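Local coordinates for protein Co-type Nitrile Hydratase beta subunit (Pseudomonas putida, PDB 3QYH) that probably pairs with an alpha subunit to form a cobalt-dependent nitrile hydratase, which hydrates nitriles to amides, at residues Asn45-Leu48 with Asp49-Arg52; Thr67-Glu70 with Leu71-His74. All blocks are in the same frame, centred on the assembly; numbering follows the deposited sequence.

Interaction 1 of 2, residues Asn45-Leu48 with Asp49-Arg52; sequences NFNL and DEFR
Asn-47 and Glu-50 grip each other reciprocally. The amide oxygen OD1 of Asn-47 takes the backbone N-H of Glu-50 at 2.8 Å, nearly in line with its own CG-OD1 bond. In return the backbone N of Asn-47 gives its hydrogen to OE1 of Glu-50, also at 2.8 Å and fairly straight (163°), on the lone pair that faces away from OE2. That second oxygen forms a salt bridge with Lys-83. The pair is a capping box, with Asn-47 as N-cap of helix 48-56 where the loop after helix 28-43 gives way to it. Asn-47 CG sits between the backbone N and carbonyl carbon (chi1 67°), which folds OD1 back over the first turn, while ND2 bonds to the backbone O of Ala-174. A leucine here would probably leave Glu-50 N without its side-chain acceptor and the Ala-174 carbonyl without that donor, fraying the start of the helix. Asn-47 O then takes Phe-51 N at 3.0 Å, and Leu-48 O takes Arg-52 N at 2.9 Å. Outside these polar bonds, Phe-46 and Phe-51 point the same way side by side, CE1 of Phe-46 lying 3.8 Å from CD2 of Phe-51. Leu-48 divides its branches: CD1 touches the Phe-51 ring, whereas CD2 is 3.6 Å from NH2 of Arg-52, whose guanidinium, with CG of Leu-48 over one face, hydrogen-bonds to a modified side chain of the partner subunit.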
loop_
_atom_site.group_PDB
_atom_site.type_symbol
_atom_site.label_atom_id
_atom_site.label_comp_id
_atom_site.label_asym_id
_atom_site.label_seq_id
_atom_site.Cartn_x
_atom_site.Cartn_y
_atom_site.Cartn_z
ATOM N N ASN B 45 13.926 -4.849 14.694
ATOM C CA ASN B 45 13.112 -4.971 15.900
ATOM C C ASN B 45 11.812 -5.759 15.672
ATOM O O ASN B 45 11.261 -6.342 16.607
ATOM C CB ASN B 45 12.762 -3.602 16.478
ATOM C CG ASN B 45 13.976 -2.814 16.934
ATOM O OD1 ASN B 45 14.015 -1.604 16.746
ATOM N ND2 ASN B 45 14.949 -3.486 17.587
ATOM N N PHE B 46 11.303 -5.736 14.443
ATOM C CA PHE B 46 10.147 -6.532 14.055
ATOM C C PHE B 46 10.164 -6.547 12.542
ATOM O O PHE B 46 10.913 -5.783 11.940
ATOM C CB PHE B 46 8.840 -5.934 14.603
ATOM C CG PHE B 46 8.676 -4.445 14.334
ATOM C CD1 PHE B 46 8.321 -3.988 13.085
ATOM C CD2 PHE B 46 8.903 -3.518 15.332
ATOM C CE1 PHE B 46 8.177 -2.610 12.832
ATOM C CE2 PHE B 46 8.771 -2.152 15.104
ATOM C CZ PHE B 46 8.392 -1.692 13.848
ATOM N N ASN B 47 9.396 -7.443 11.924
ATOM C CA ASN B 47 9.275 -7.426 10.467
ATOM C C ASN B 47 7.957 -6.784 10.049
ATOM O O ASN B 47 7.134 -6.456 10.897
ATOM C CB ASN B 47 9.491 -8.821 9.855
ATOM C CG ASN B 47 8.391 -9.816 10.217
ATOM O OD1 ASN B 47 7.210 -9.468 10.257
ATOM N ND2 ASN B 47 8.775 -11.070 10.461
ATOM N N LEU B 48 7.758 -6.590 8.753
ATOM C CA LEU B 48 6.630 -5.819 8.277
ATOM C C LEU B 48 5.321 -6.588 8.483
ATOM O O LEU B 48 4.278 -5.991 8.696
ATOM C CB LEU B 48 6.819 -5.478 6.791
ATOM C CG LEU B 48 5.865 -4.442 6.215
ATOM C CD1 LEU B 48 5.975 -3.130 6.990
ATOM C CD2 LEU B 48 6.178 -4.231 4.728
ATOM N N ASP B 49 5.380 -7.911 8.413
ATOM C CA ASP B 49 4.178 -8.713 8.629
ATOM C C ASP B 49 3.706 -8.578 10.072
ATOM O O ASP B 49 2.503 -8.455 10.331
ATOM C CB ASP B 49 4.410 -10.184 8.249
ATOM C CG ASP B 49 4.948 -10.337 6.821
ATOM O OD1 ASP B 49 6.115 -10.749 6.670
ATOM O OD2 ASP B 49 4.214 -10.019 5.859
ATOM N N GLU B 50 4.649 -8.592 11.013
ATOM C CA GLU B 50 4.304 -8.395 12.408
ATOM C C GLU B 50 3.717 -6.998 12.586
ATOM O O GLU B 50 2.801 -6.789 13.386
ATOM C CB GLU B 50 5.541 -8.533 13.292
ATOM C CG GLU B 50 6.120 -9.933 13.301
ATOM C CD GLU B 50 7.429 -10.034 14.080
ATOM O OE1 GLU B 50 8.333 -9.235 13.829
ATOM O OE2 GLU B 50 7.552 -10.944 14.932
ATOM N N PHE B 51 4.291 -6.044 11.868
ATOM C CA PHE B 51 3.854 -4.647 11.962
ATOM C C PHE B 51 2.398 -4.566 11.532
ATOM O O PHE B 51 1.549 -4.018 12.258
ATOM C CB PHE B 51 4.759 -3.742 11.096
ATOM C CG PHE B 51 4.288 -2.319 10.987
ATOM C CD1 PHE B 51 3.479 -1.926 9.927
ATOM C CD2 PHE B 51 4.660 -1.380 11.931
ATOM C CE1 PHE B 51 3.040 -0.602 9.823
ATOM C CE2 PHE B 51 4.217 -0.063 11.840
ATOM C CZ PHE B 51 3.421 0.331 10.785
ATOM N N ARG B 52 2.084 -5.137 10.373
ATOM C CA ARG B 52 0.690 -5.106 9.899
ATOM C C ARG B 52 -0.255 -5.750 10.901
ATOM O O ARG B 52 -1.334 -5.228 11.168
ATOM C CB ARG B 52 0.536 -5.813 8.554
ATOM C CG ARG B 52 1.259 -5.125 7.395
ATOM C CD ARG B 52 0.695 -5.603 6.058
ATOM N NE ARG B 52 1.291 -4.875 4.934
ATOM C CZ ARG B 52 2.371 -5.290 4.284
ATOM N NH1 ARG B 52 2.961 -6.431 4.634
ATOM N NH2 ARG B 52 2.856 -4.572 3.287
#

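Interaction 2 of 2, residues Thr67-Glu70 with Leu71-His74; sequences TYYE and LWLH
Leu-71 N is shared between two carbonyls: Tyr-68 O at 2.9 Å, reached from well above the carbonyl plane, and Thr-67 O at 3.5 Å, a weak bond. Two residues on, regular helical bonding is in place, with Leu-73 N giving to Tyr-69 O at 3.0 Å and His-74 N to Glu-70 O. Thr-67 is the N-cap of helix 68-82, but its side chain makes no capping bond; instead Glu-70 reaches back, and its OE2 accepts from both Thr-67 N, at 2.8 Å, and Thr-67 OG1. The first comes from above the carboxylate plane, the second on the lone pair facing away from OE1, so the two donors approach from different directions. Tyr-68, Tyr-69 and Trp-72 form an aromatic cluster beside this first turn. Tyr-69 turns an edge to the six-membered ring of Trp-72, planes at 86°, with CE1 of Tyr-69 3.8 Å from CZ3 of Trp-72. Tyr-68, with CG anti to its own N (chi1 -176°), swings its ring obliquely over the five-membered ring, CE2 of Tyr-68 lying 3.5 Å from CE2 of Trp-72. The Tyr-68 OH is hydrogen-bonded to a polar side chain of the partner subunit and also comes within 3.1 Å of Trp-72 NE1. With the indole packed against its ring and a partner from the other subunit at its hydroxyl, Tyr-68 is probably restricted in both tilt and rotation.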
loop_
_atom_site.group_PDB
_atom_site.type_symbol
_atom_site.label_atom_id
_atom_site.label_comp_id
_atom_site.label_asym_id
_atom_site.label_seq_id
_atom_site.Cartn_x
_atom_site.Cartn_y
_atom_site.Cartn_z
ATOM N N THR B 67 -6.255 8.642 13.309
ATOM C CA THR B 67 -5.718 9.012 12.006
ATOM C C THR B 67 -4.608 8.020 11.646
ATOM O O THR B 67 -4.143 7.261 12.496
ATOM C CB THR B 67 -5.182 10.454 11.978
ATOM O OG1 THR B 67 -4.098 10.575 12.905
ATOM C CG2 THR B 67 -6.276 11.443 12.356
ATOM N N TYR B 68 -4.182 8.010 10.389
ATOM C CA TYR B 68 -3.274 6.960 9.928
ATOM C C TYR B 68 -2.025 6.760 10.800
ATOM O O TYR B 68 -1.728 5.640 11.216
ATOM C CB TYR B 68 -2.876 7.195 8.476
ATOM C CG TYR B 68 -2.018 6.089 7.917
ATOM C CD1 TYR B 68 -2.579 4.860 7.561
ATOM C CD2 TYR B 68 -0.646 6.278 7.733
ATOM C CE1 TYR B 68 -1.809 3.852 7.044
ATOM C CE2 TYR B 68 0.148 5.279 7.211
ATOM C CZ TYR B 68 -0.436 4.061 6.872
ATOM O OH TYR B 68 0.353 3.062 6.339
ATOM N N TYR B 69 -1.281 7.831 11.061
ATOM C CA TYR B 69 -0.041 7.685 11.797
ATOM C C TYR B 69 -0.256 7.391 13.294
ATOM O O TYR B 69 0.672 6.978 13.986
ATOM C CB TYR B 69 0.897 8.868 11.552
ATOM C CG TYR B 69 1.442 8.875 10.130
ATOM C CD1 TYR B 69 2.321 7.869 9.691
ATOM C CD2 TYR B 69 1.058 9.855 9.223
ATOM C CE1 TYR B 69 2.803 7.836 8.396
ATOM C CE2 TYR B 69 1.557 9.849 7.898
ATOM C CZ TYR B 69 2.413 8.826 7.503
ATOM O OH TYR B 69 2.902 8.811 6.232
ATOM N N GLU B 70 -1.484 7.551 13.784
ATOM C CA GLU B 70 -1.798 7.050 15.116
ATOM C C GLU B 70 -1.749 5.532 15.143
ATOM O O GLU B 70 -1.399 4.944 16.164
ATOM C CB GLU B 70 -3.167 7.527 15.586
ATOM C CG GLU B 70 -3.211 8.974 15.932
ATOM C CD GLU B 70 -4.615 9.409 16.301
ATOM O OE1 GLU B 70 -5.086 9.009 17.381
ATOM O OE2 GLU B 70 -5.241 10.125 15.495
ATOM N N LEU B 71 -2.106 4.886 14.031
ATOM C CA LEU B 71 -2.006 3.424 13.964
ATOM C C LEU B 71 -0.539 2.987 14.088
ATOM O O LEU B 71 -0.220 2.030 14.790
ATOM C CB LEU B 71 -2.579 2.885 12.650
ATOM C CG LEU B 71 -3.936 3.481 12.239
ATOM C CD1 LEU B 71 -4.367 2.863 10.915
ATOM C CD2 LEU B 71 -4.974 3.263 13.317
ATOM N N TRP B 72 0.353 3.688 13.407
ATOM C CA TRP B 72 1.771 3.364 13.495
ATOM C C TRP B 72 2.293 3.601 14.908
ATOM O O TRP B 72 3.055 2.783 15.443
ATOM C CB TRP B 72 2.578 4.215 12.516
ATOM C CG TRP B 72 2.415 3.824 11.073
ATOM C CD1 TRP B 72 1.372 3.146 10.520
ATOM C CD2 TRP B 72 3.330 4.100 10.004
ATOM N NE1 TRP B 72 1.578 2.981 9.165
ATOM C CE2 TRP B 72 2.770 3.553 8.823
ATOM C CE3 TRP B 72 4.571 4.753 9.929
ATOM C CZ2 TRP B 72 3.405 3.646 7.576
ATOM C CZ3 TRP B 72 5.199 4.847 8.692
ATOM C CH2 TRP B 72 4.621 4.300 7.537
ATOM N N LEU B 73 1.910 4.727 15.497
ATOM C CA LEU B 73 2.334 5.056 16.859
ATOM C C LEU B 73 1.932 3.929 17.814
ATOM O O LEU B 73 2.701 3.540 18.695
ATOM C CB LEU B 73 1.738 6.396 17.314
ATOM C CG LEU B 73 1.947 6.736 18.795
ATOM C CD1 LEU B 73 3.433 6.800 19.155
ATOM C CD2 LEU B 73 1.263 8.026 19.141
ATOM N N HIS B 74 0.728 3.399 17.616
ATOM C CA HIS B 74 0.237 2.281 18.427
ATOM C C HIS B 74 1.156 1.086 18.303
ATOM O O HIS B 74 1.500 0.466 19.315
ATOM C CB HIS B 74 -1.204 1.863 18.045
ATOM C CG HIS B 74 -1.608 0.531 18.603
ATOM N ND1 HIS B 74 -2.312 0.401 19.782
ATOM C CD2 HIS B 74 -1.363 -0.731 18.167
ATOM C CE1 HIS B 74 -2.503 -0.883 20.034
ATOM N NE2 HIS B 74 -1.937 -1.590 19.070
#

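How the interactions relate
The two contacts come one after the other in the N-terminal part of the chain, each at the beginning of a helix, with centres 14 Å apart. They meet through aromatic rings: Phe-51 of interaction 1 and Trp-72 of interaction 2 pack edge-to-face, with CZ of Phe-51 3.5 Å from CD1 of Trp-72. This joins helix 48-56 to helix 68-82, and both contacts also lean on helix 28-43, where Leu-37 touches Phe-46 as well as Trp-72. Each sends a side chain toward the metal site: the side chain of Arg-52 lies about 5 Å from the bound cobalt(III) ion and that of Tyr-68 about 6 Å, consistent with both lining the active-site region beside the partner subunit.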